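Local coordinates for colicin-m immunity protein (Escherichia coli, PDB 4AEQ), which protects cells carrying the colicin M plasmid against colicin M, and is seen here as a domain-swapped dimer of its C-terminal part, at residues A20-F23 with V24-Y28; R34-N37 with D38-L42; Y13-S16 with D17-R21. All coordinates share one frame; numbering follows the deposited sequence.

Contact 1 (A20-F23 with V24-Y28); sequences ARTF and VKNDY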
loop_
_atom_site.group_PDB
_atom_site.type_symbol
_atom_site.label_atom_id
_atom_site.label_comp_id
_atom_site.label_asym_id
_atom_site.label_seq_id
_atom_site.Cartn_x
_atom_site.Cartn_y
_atom_site.Cartn_z
ATOM N N ALA A 20 6.705 -1.155 -15.737
ATOM C CA ALA A 20 6.713 -1.628 -14.358
ATOM C C ALA A 20 7.533 -0.695 -13.472
ATOM O O ALA A 20 7.102 -0.328 -12.382
ATOM C CB ALA A 20 7.259 -3.047 -14.287
ATOM N N ARG A 21 8.715 -0.313 -13.945
ATOM C CA ARG A 21 9.575 0.586 -13.184
ATOM C C ARG A 21 8.908 1.939 -12.981
ATOM O O ARG A 21 8.989 2.518 -11.899
ATOM C CB ARG A 21 10.932 0.757 -13.868
ATOM C CG ARG A 21 11.788 -0.501 -13.850
ATOM C CD ARG A 21 13.226 -0.207 -14.247
ATOM N NE ARG A 21 14.121 -1.301 -13.875
ATOM C CZ ARG A 21 14.693 -2.130 -14.742
ATOM N NH1 ARG A 21 14.474 -1.988 -16.042
ATOM N NH2 ARG A 21 15.494 -3.096 -14.310
ATOM N N THR A 22 8.251 2.438 -14.023
ATOM C CA THR A 22 7.554 3.716 -13.930
ATOM C C THR A 22 6.426 3.650 -12.900
ATOM O O THR A 22 6.270 4.552 -12.075
ATOM C CB THR A 22 6.982 4.139 -15.294
ATOM O OG1 THR A 22 8.054 4.268 -16.234
ATOM C CG2 THR A 22 6.248 5.470 -15.174
ATOM N N PHE A 23 5.646 2.574 -12.948
ATOM C CA PHE A 23 4.556 2.388 -11.996
ATOM C C PHE A 23 5.080 2.318 -10.564
ATOM O O PHE A 23 4.532 2.946 -9.651
ATOM C CB PHE A 23 3.763 1.125 -12.322
ATOM C CG PHE A 23 2.483 1.002 -11.543
ATOM C CD1 PHE A 23 2.495 0.576 -10.224
ATOM C CD2 PHE A 23 1.270 1.326 -12.124
ATOM C CE1 PHE A 23 1.323 0.470 -9.506
ATOM C CE2 PHE A 23 0.094 1.219 -11.409
ATOM C CZ PHE A 23 0.120 0.791 -10.098
ATOM N N VAL A 24 6.143 1.548 -10.371
ATOM C CA VAL A 24 6.699 1.340 -9.037
ATOM C C VAL A 24 7.312 2.625 -8.478
ATOM O O VAL A 24 7.197 2.907 -7.288
ATOM C CB VAL A 24 7.728 0.208 -9.028
ATOM C CG1 VAL A 24 8.468 0.159 -7.696
ATOM C CG2 VAL A 24 7.037 -1.120 -9.312
ATOM N N LYS A 25 7.963 3.402 -9.339
ATOM C CA LYS A 25 8.551 4.666 -8.910
ATOM C C LYS A 25 7.451 5.654 -8.535
ATOM O O LYS A 25 7.517 6.304 -7.484
ATOM C CB LYS A 25 9.457 5.244 -9.997
ATOM C CG LYS A 25 10.102 6.578 -9.624
ATOM C CD LYS A 25 11.123 7.015 -10.668
ATOM C CE LYS A 25 11.677 8.397 -10.360
ATOM N NZ LYS A 25 12.782 8.770 -11.291
ATOM N N ASN A 26 6.432 5.754 -9.386
ATOM C CA ASN A 26 5.300 6.631 -9.084
ATOM C C ASN A 26 4.696 6.276 -7.733
ATOM O O ASN A 26 4.496 7.140 -6.867
ATOM C CB ASN A 26 4.222 6.539 -10.169
ATOM C CG ASN A 26 4.602 7.279 -11.439
ATOM O OD1 ASN A 26 5.526 8.093 -11.446
ATOM N ND2 ASN A 26 3.875 7.012 -12.515
ATOM N N ASP A 27 4.413 4.990 -7.561
ATOM C CA ASP A 27 3.783 4.492 -6.344
ATOM C C ASP A 27 4.639 4.745 -5.104
ATOM O O ASP A 27 4.145 5.220 -4.075
ATOM C CB ASP A 27 3.496 3.000 -6.498
ATOM C CG ASP A 27 2.767 2.425 -5.313
ATOM O OD1 ASP A 27 1.523 2.502 -5.290
ATOM O OD2 ASP A 27 3.437 1.893 -4.409
ATOM N N TYR A 28 5.923 4.420 -5.206
ATOM C CA TYR A 28 6.850 4.581 -4.093
ATOM C C TYR A 28 6.952 6.037 -3.656
ATOM O O TYR A 28 6.811 6.350 -2.469
ATOM C CB TYR A 28 8.233 4.048 -4.466
ATOM C CG TYR A 28 9.296 4.328 -3.426
ATOM C CD1 TYR A 28 9.428 3.524 -2.303
ATOM C CD2 TYR A 28 10.164 5.402 -3.570
ATOM C CE1 TYR A 28 10.402 3.782 -1.352
ATOM C CE2 TYR A 28 11.138 5.666 -2.628
ATOM C CZ TYR A 28 11.255 4.856 -1.524
ATOM O OH TYR A 28 12.228 5.125 -0.590
HETATM O O HOH W 1 7.779 7.363 -12.653
#
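Asn-26 carries CG beside its own backbone N and anti to the carbonyl carbon (chi1 -76°), a torsion that turns its amide back along the helix to lie just beyond the carbonyl oxygen of Thr-22. The amide carbon CG of Asn-26 comes to 3.3 Å from Thr-22 O, and the two side chains run alongside each other in the same direction, with Thr-22 CG2 3.9 Å from Asn-26 ND2. Thr-22 O receives Asn-26 N at 2.9 Å with an N-H...O angle of 167°. The same oxygen takes a second, longer bond from a water, which also donates to Asn-26 OD1 at 2.7 Å, so that one carbonyl and one amide oxygen share a solvent bridge on the exposed side. Thr-22 OG1 is bonded to Glu-18 O.

Four successive i to i+4 bonds, from Ala-20 O to Phe-23 O, mark this as regular alpha-helix, part of helix 17-42, which packs against the second subunit and is probably the exchanged arm of the domain-swapped dimer. Val-24 lays CG2 3.2 Å from Ala-20 O and packs on Phe-71 of that subunit. Phe-23, with CG anti to the backbone N (chi1 -170°), projects its ring outward from the helix, where it stacks on Tyr-86 of the second subunit; its CE1 is still 4.5 Å from Asp-27 CB, a loose touch. Asp-27 OD2 is held twice, by a salt bridge to Arg-31 NE and a hydrogen bond with Tyr-95 OH of the second subunit.

Contact 2 (R34-N37 with D38-L42); sequences RWDN and DVQLL. With PO4 (phosphate ion), chain B.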
loop_
_atom_site.group_PDB
_atom_site.type_symbol
_atom_site.label_atom_id
_atom_site.label_comp_id
_atom_site.label_asym_id
_atom_site.label_seq_id
_atom_site.Cartn_x
_atom_site.Cartn_y
_atom_site.Cartn_z
ATOM N N ARG A 34 2.870 10.902 0.918
ATOM C CA ARG A 34 1.613 10.829 1.656
ATOM C C ARG A 34 1.778 10.459 3.122
ATOM O O ARG A 34 1.287 11.155 4.008
ATOM C CB ARG A 34 0.662 9.841 0.983
ATOM C CG ARG A 34 0.032 10.367 -0.286
ATOM C CD ARG A 34 -0.800 9.305 -0.961
ATOM N NE ARG A 34 -1.304 9.757 -2.251
ATOM C CZ ARG A 34 -1.488 8.958 -3.294
ATOM N NH1 ARG A 34 -1.206 7.671 -3.197
ATOM N NH2 ARG A 34 -1.946 9.446 -4.435
ATOM N N TRP A 35 2.470 9.354 3.372
ATOM C CA TRP A 35 2.611 8.869 4.741
ATOM C C TRP A 35 3.459 9.802 5.602
ATOM O O TRP A 35 3.100 10.086 6.757
ATOM C CB TRP A 35 3.126 7.427 4.767
ATOM C CG TRP A 35 2.136 6.475 4.173
ATOM C CD1 TRP A 35 2.217 5.855 2.962
ATOM C CD2 TRP A 35 0.899 6.050 4.759
ATOM N NE1 TRP A 35 1.112 5.061 2.761
ATOM C CE2 TRP A 35 0.288 5.166 3.849
ATOM C CE3 TRP A 35 0.254 6.331 5.965
ATOM C CZ2 TRP A 35 -0.938 4.559 4.109
ATOM C CZ3 TRP A 35 -0.964 5.728 6.221
ATOM C CH2 TRP A 35 -1.546 4.850 5.298
ATOM N N ASP A 36 4.567 10.301 5.051
ATOM C CA ASP A 36 5.359 11.268 5.807
ATOM C C ASP A 36 4.514 12.486 6.167
ATOM O O ASP A 36 4.514 12.950 7.315
ATOM C CB ASP A 36 6.597 11.718 5.038
ATOM C CG ASP A 36 7.493 12.616 5.871
ATOM O OD1 ASP A 36 7.899 12.184 6.972
ATOM O OD2 ASP A 36 7.773 13.755 5.442
ATOM N N ASN A 37 3.796 13.008 5.177
ATOM C CA ASN A 37 2.936 14.152 5.422
ATOM C C ASN A 37 1.939 13.867 6.538
ATOM O O ASN A 37 1.825 14.653 7.473
ATOM C CB ASN A 37 2.233 14.609 4.144
ATOM C CG ASN A 37 3.175 15.312 3.186
ATOM O OD1 ASN A 37 4.376 15.431 3.448
ATOM N ND2 ASN A 37 2.639 15.774 2.063
ATOM N N ASP A 38 1.231 12.744 6.463
ATOM C CA ASP A 38 0.270 12.410 7.515
ATOM C C ASP A 38 0.911 12.351 8.902
ATOM O O ASP A 38 0.322 12.816 9.884
ATOM C CB ASP A 38 -0.483 11.113 7.196
ATOM C CG ASP A 38 -1.656 11.339 6.255
ATOM O OD1 ASP A 38 -1.826 12.485 5.788
ATOM O OD2 ASP A 38 -2.403 10.376 5.979
ATOM N N VAL A 39 2.114 11.791 8.990
ATOM C CA VAL A 39 2.787 11.730 10.285
ATOM C C VAL A 39 3.108 13.131 10.804
ATOM O O VAL A 39 2.815 13.453 11.957
ATOM C CB VAL A 39 4.077 10.886 10.233
ATOM C CG1 VAL A 39 4.860 11.036 11.532
ATOM C CG2 VAL A 39 3.746 9.430 9.977
ATOM N N GLN A 40 3.705 13.968 9.958
ATOM C CA GLN A 40 4.049 15.327 10.376
ATOM C C GLN A 40 2.801 16.137 10.747
ATOM O O GLN A 40 2.863 17.035 11.583
ATOM C CB GLN A 40 4.843 16.038 9.282
ATOM C CG GLN A 40 4.067 16.183 7.987
ATOM C CD GLN A 40 4.837 16.926 6.920
ATOM O OE1 GLN A 40 6.063 17.025 6.980
ATOM N NE2 GLN A 40 4.123 17.452 5.932
ATOM N N LEU A 41 1.669 15.809 10.131
ATOM C CA LEU A 41 0.414 16.523 10.372
ATOM C C LEU A 41 -0.260 16.120 11.679
ATOM O O LEU A 41 -0.781 16.960 12.419
ATOM C CB LEU A 41 -0.563 16.252 9.234
ATOM C CG LEU A 41 -0.287 16.848 7.856
ATOM C CD1 LEU A 41 1.074 17.554 7.766
ATOM C CD2 LEU A 41 -0.432 15.756 6.800
ATOM N N LEU A 42 -0.270 14.820 11.948
ATOM C CA LEU A 42 -0.892 14.325 13.166
ATOM C C LEU A 42 0.023 14.583 14.353
ATOM O O LEU A 42 -0.438 14.736 15.481
ATOM C CB LEU A 42 -1.206 12.832 13.044
ATOM C CG LEU A 42 -2.255 12.449 11.999
ATOM C CD1 LEU A 42 -2.420 10.941 11.935
ATOM C CD2 LEU A 42 -3.589 13.120 12.301
HETATM P P PO4 B . -1.968 3.296 -0.342
HETATM O O1 PO4 B . -1.672 1.844 -0.624
HETATM O O2 PO4 B . -2.913 3.399 0.829
HETATM O O3 PO4 B . -0.686 4.024 -0.012
HETATM O O4 PO4 B . -2.616 3.919 -1.556
HETATM O O HOH W 2 -0.781 12.911 3.198
#
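Arg-34 O is gripped by two donors: the backbone N of Asp-38 at 2.9 Å, and a water that also donates to Asp-38 OD1 at 2.8 Å. The bridge ties the carboxylate of Asp-38 to the carbonyl one turn earlier, since a chi1 of -82° keeps CG beside the backbone N and brings it to 3.7 Å from Arg-34 O. The other oxygen, OD2, meets Tyr-82 OH of the same chain, while OD1 has a long, weak ion pair with Arg-80 NE. Buried as it is, Asp-38 thus has partners at both oxygens.

Trp-35 O accepts Val-39 N at 3.0 Å, and Val-39 CG2 lies against the same oxygen at 3.3 Å. At the ring edge, Trp-35 NE1 gives a weak bond to O3 of a phosphate at 3.5 Å; this ion, probably from the crystallisation liquor, also binds Tyr-95 N. The indole stacks on Trp-35 of the second subunit and meets the ring of Tyr-95 of its own chain edge-to-face. Asp-36 O takes Gln-40 N at 2.9 Å, nearly straight (173°). Gln-40 lies across the Asp-36 side chain, whereas its amide runs alongside that of Asn-37, the planes only 7° apart.

This is the last part of helix 17-42, where two copies of the helix meet in the domain-swapped dimer. Asp-36 OD1 lies close to Asp-36 OD1 of the second subunit, and OD2 close to Glu-45 OE2 of that subunit; such crowding of acidic groups would probably raise their affinity for protons.

Contact 3 (Y13-S16 with D17-R21); sequences YQVS and DEQAR
The side-chain amide of Gln-19 turns its oxygen edge to the backbone of Ser-16: Ser-16 N donates to Gln-19 OE1 at 2.9 Å, in the carbonyl plane and on a lone pair, with an N-H...O angle of 172°. At the amide's nitrogen end, Gln-19 NE2 gives a hydrogen bond to a water that in turn donates to Gln-14 O at 2.8 Å. The ring of Tyr-13 has Gln-14 CG over one face, 3.5 Å above the plane and offset toward the rim.

In return Ser-16 OG, set between its backbone N and carbonyl carbon (chi1 71°), accepts Gln-19 N at 3.2 Å. The reciprocal pair is a capping box, with Ser-16 as N-cap of helix 17-42. Ala-20 N bonds to Ser-16 O at 2.9 Å, and Val-15 CG1 packs 3.8 Å from Ala-20 CB, an apolar contact next to the cap. Asp-17 OD1 forms a salt bridge with Arg-56 NH1 of the second subunit; the same NH1 is also hydrogen-bonded to Val-15 O. The cap gives Gln-19 N a side-chain acceptor, and Asp-17, a first-turn negative charge, would probably also interact favourably with the positive end of the helix dipole.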
loop_
_atom_site.group_PDB
_atom_site.type_symbol
_atom_site.label_atom_id
_atom_site.label_comp_id
_atom_site.label_asym_id
_atom_site.label_seq_id
_atom_site.Cartn_x
_atom_site.Cartn_y
_atom_site.Cartn_z
ATOM N N TYR A 13 2.326 -9.942 -18.337
ATOM C CA TYR A 13 3.025 -10.222 -19.589
ATOM C C TYR A 13 2.836 -9.098 -20.607
ATOM O O TYR A 13 3.541 -9.031 -21.611
ATOM C CB TYR A 13 2.608 -11.575 -20.178
ATOM C CG TYR A 13 1.205 -11.631 -20.745
ATOM C CD1 TYR A 13 0.951 -11.284 -22.067
ATOM C CD2 TYR A 13 0.137 -12.060 -19.964
ATOM C CE1 TYR A 13 -0.330 -11.347 -22.590
ATOM C CE2 TYR A 13 -1.146 -12.126 -20.480
ATOM C CZ TYR A 13 -1.373 -11.769 -21.792
ATOM O OH TYR A 13 -2.647 -11.832 -22.306
ATOM N N GLN A 14 1.883 -8.213 -20.336
ATOM C CA GLN A 14 1.662 -7.045 -21.175
ATOM C C GLN A 14 2.402 -5.822 -20.637
ATOM O O GLN A 14 2.377 -4.752 -21.247
ATOM C CB GLN A 14 0.165 -6.757 -21.287
ATOM C CG GLN A 14 -0.628 -7.921 -21.854
ATOM C CD GLN A 14 -2.125 -7.699 -21.778
ATOM O OE1 GLN A 14 -2.628 -7.110 -20.823
ATOM N NE2 GLN A 14 -2.843 -8.173 -22.788
ATOM N N VAL A 15 3.067 -5.988 -19.498
ATOM C CA VAL A 15 3.783 -4.887 -18.861
ATOM C C VAL A 15 5.284 -5.007 -19.080
ATOM O O VAL A 15 5.904 -5.967 -18.635
ATOM C CB VAL A 15 3.505 -4.838 -17.345
ATOM C CG1 VAL A 15 4.343 -3.753 -16.679
ATOM C CG2 VAL A 15 2.026 -4.605 -17.089
ATOM N N SER A 16 5.864 -4.034 -19.775
ATOM C CA SER A 16 7.303 -4.016 -20.006
ATOM C C SER A 16 8.054 -3.628 -18.738
ATOM O O SER A 16 7.474 -3.050 -17.817
ATOM C CB SER A 16 7.656 -3.044 -21.134
ATOM O OG SER A 16 7.476 -1.702 -20.715
ATOM N N ASP A 17 9.341 -3.960 -18.685
ATOM C CA ASP A 17 10.181 -3.578 -17.552
ATOM C C ASP A 17 10.100 -2.076 -17.290
ATOM O O ASP A 17 10.072 -1.642 -16.141
ATOM C CB ASP A 17 11.639 -3.984 -17.799
ATOM C CG ASP A 17 11.891 -5.458 -17.535
ATOM O OD1 ASP A 17 10.916 -6.200 -17.277
ATOM O OD2 ASP A 17 13.067 -5.875 -17.590
ATOM N N GLU A 18 10.064 -1.289 -18.362
ATOM C CA GLU A 18 10.023 0.167 -18.249
ATOM C C GLU A 18 8.707 0.659 -17.644
ATOM O O GLU A 18 8.702 1.553 -16.790
ATOM C CB GLU A 18 10.265 0.808 -19.617
ATOM C CG GLU A 18 10.609 2.287 -19.567
ATOM C CD GLU A 18 9.382 3.175 -19.613
ATOM O OE1 GLU A 18 8.270 2.642 -19.810
ATOM O OE2 GLU A 18 9.532 4.405 -19.459
ATOM N N GLN A 19 7.597 0.081 -18.096
ATOM C CA GLN A 19 6.278 0.395 -17.544
ATOM C C GLN A 19 6.202 0.029 -16.071
ATOM O O GLN A 19 5.684 0.795 -15.258
ATOM C CB GLN A 19 5.179 -0.357 -18.295
ATOM C CG GLN A 19 4.878 0.183 -19.679
ATOM C CD GLN A 19 3.885 -0.679 -20.432
ATOM O OE1 GLN A 19 4.108 -1.873 -20.629
ATOM N NE2 GLN A 19 2.780 -0.077 -20.855
ATOM N N ALA A 20 6.705 -1.155 -15.737
ATOM C CA ALA A 20 6.713 -1.628 -14.358
ATOM C C ALA A 20 7.533 -0.695 -13.472
ATOM O O ALA A 20 7.102 -0.328 -12.382
ATOM C CB ALA A 20 7.259 -3.047 -14.287
ATOM N N ARG A 21 8.715 -0.313 -13.945
ATOM C CA ARG A 21 9.575 0.586 -13.184
ATOM C C ARG A 21 8.908 1.939 -12.981
ATOM O O ARG A 21 8.989 2.518 -11.899
ATOM C CB ARG A 21 10.932 0.757 -13.868
ATOM C CG ARG A 21 11.788 -0.501 -13.850
ATOM C CD ARG A 21 13.226 -0.207 -14.247
ATOM N NE ARG A 21 14.121 -1.301 -13.875
ATOM C CZ ARG A 21 14.693 -2.130 -14.742
ATOM N NH1 ARG A 21 14.474 -1.988 -16.042
ATOM N NH2 ARG A 21 15.494 -3.096 -14.310
HETATM O O HOH W 3 0.773 -2.399 -21.193
#

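How the contacts relate
From the N terminus, contact 3 comes first: the loop ending at Ser-16 passes into helix 17-42. Contact 1 follows directly and shares Ala-20 and Arg-21 with it, their centres about 10 Å apart. Contact 2 lies further along the same helix, its centre about 21 Å from that of contact 1 and about 31 Å from that of contact 3. All three are local; none closes a long loop, and none encloses another. Contacts 1 and 2 are in series without touching. Together they cover the start, the early turns and the end of one helix, and each reaches the second subunit, so this helix joins the two copies along its length.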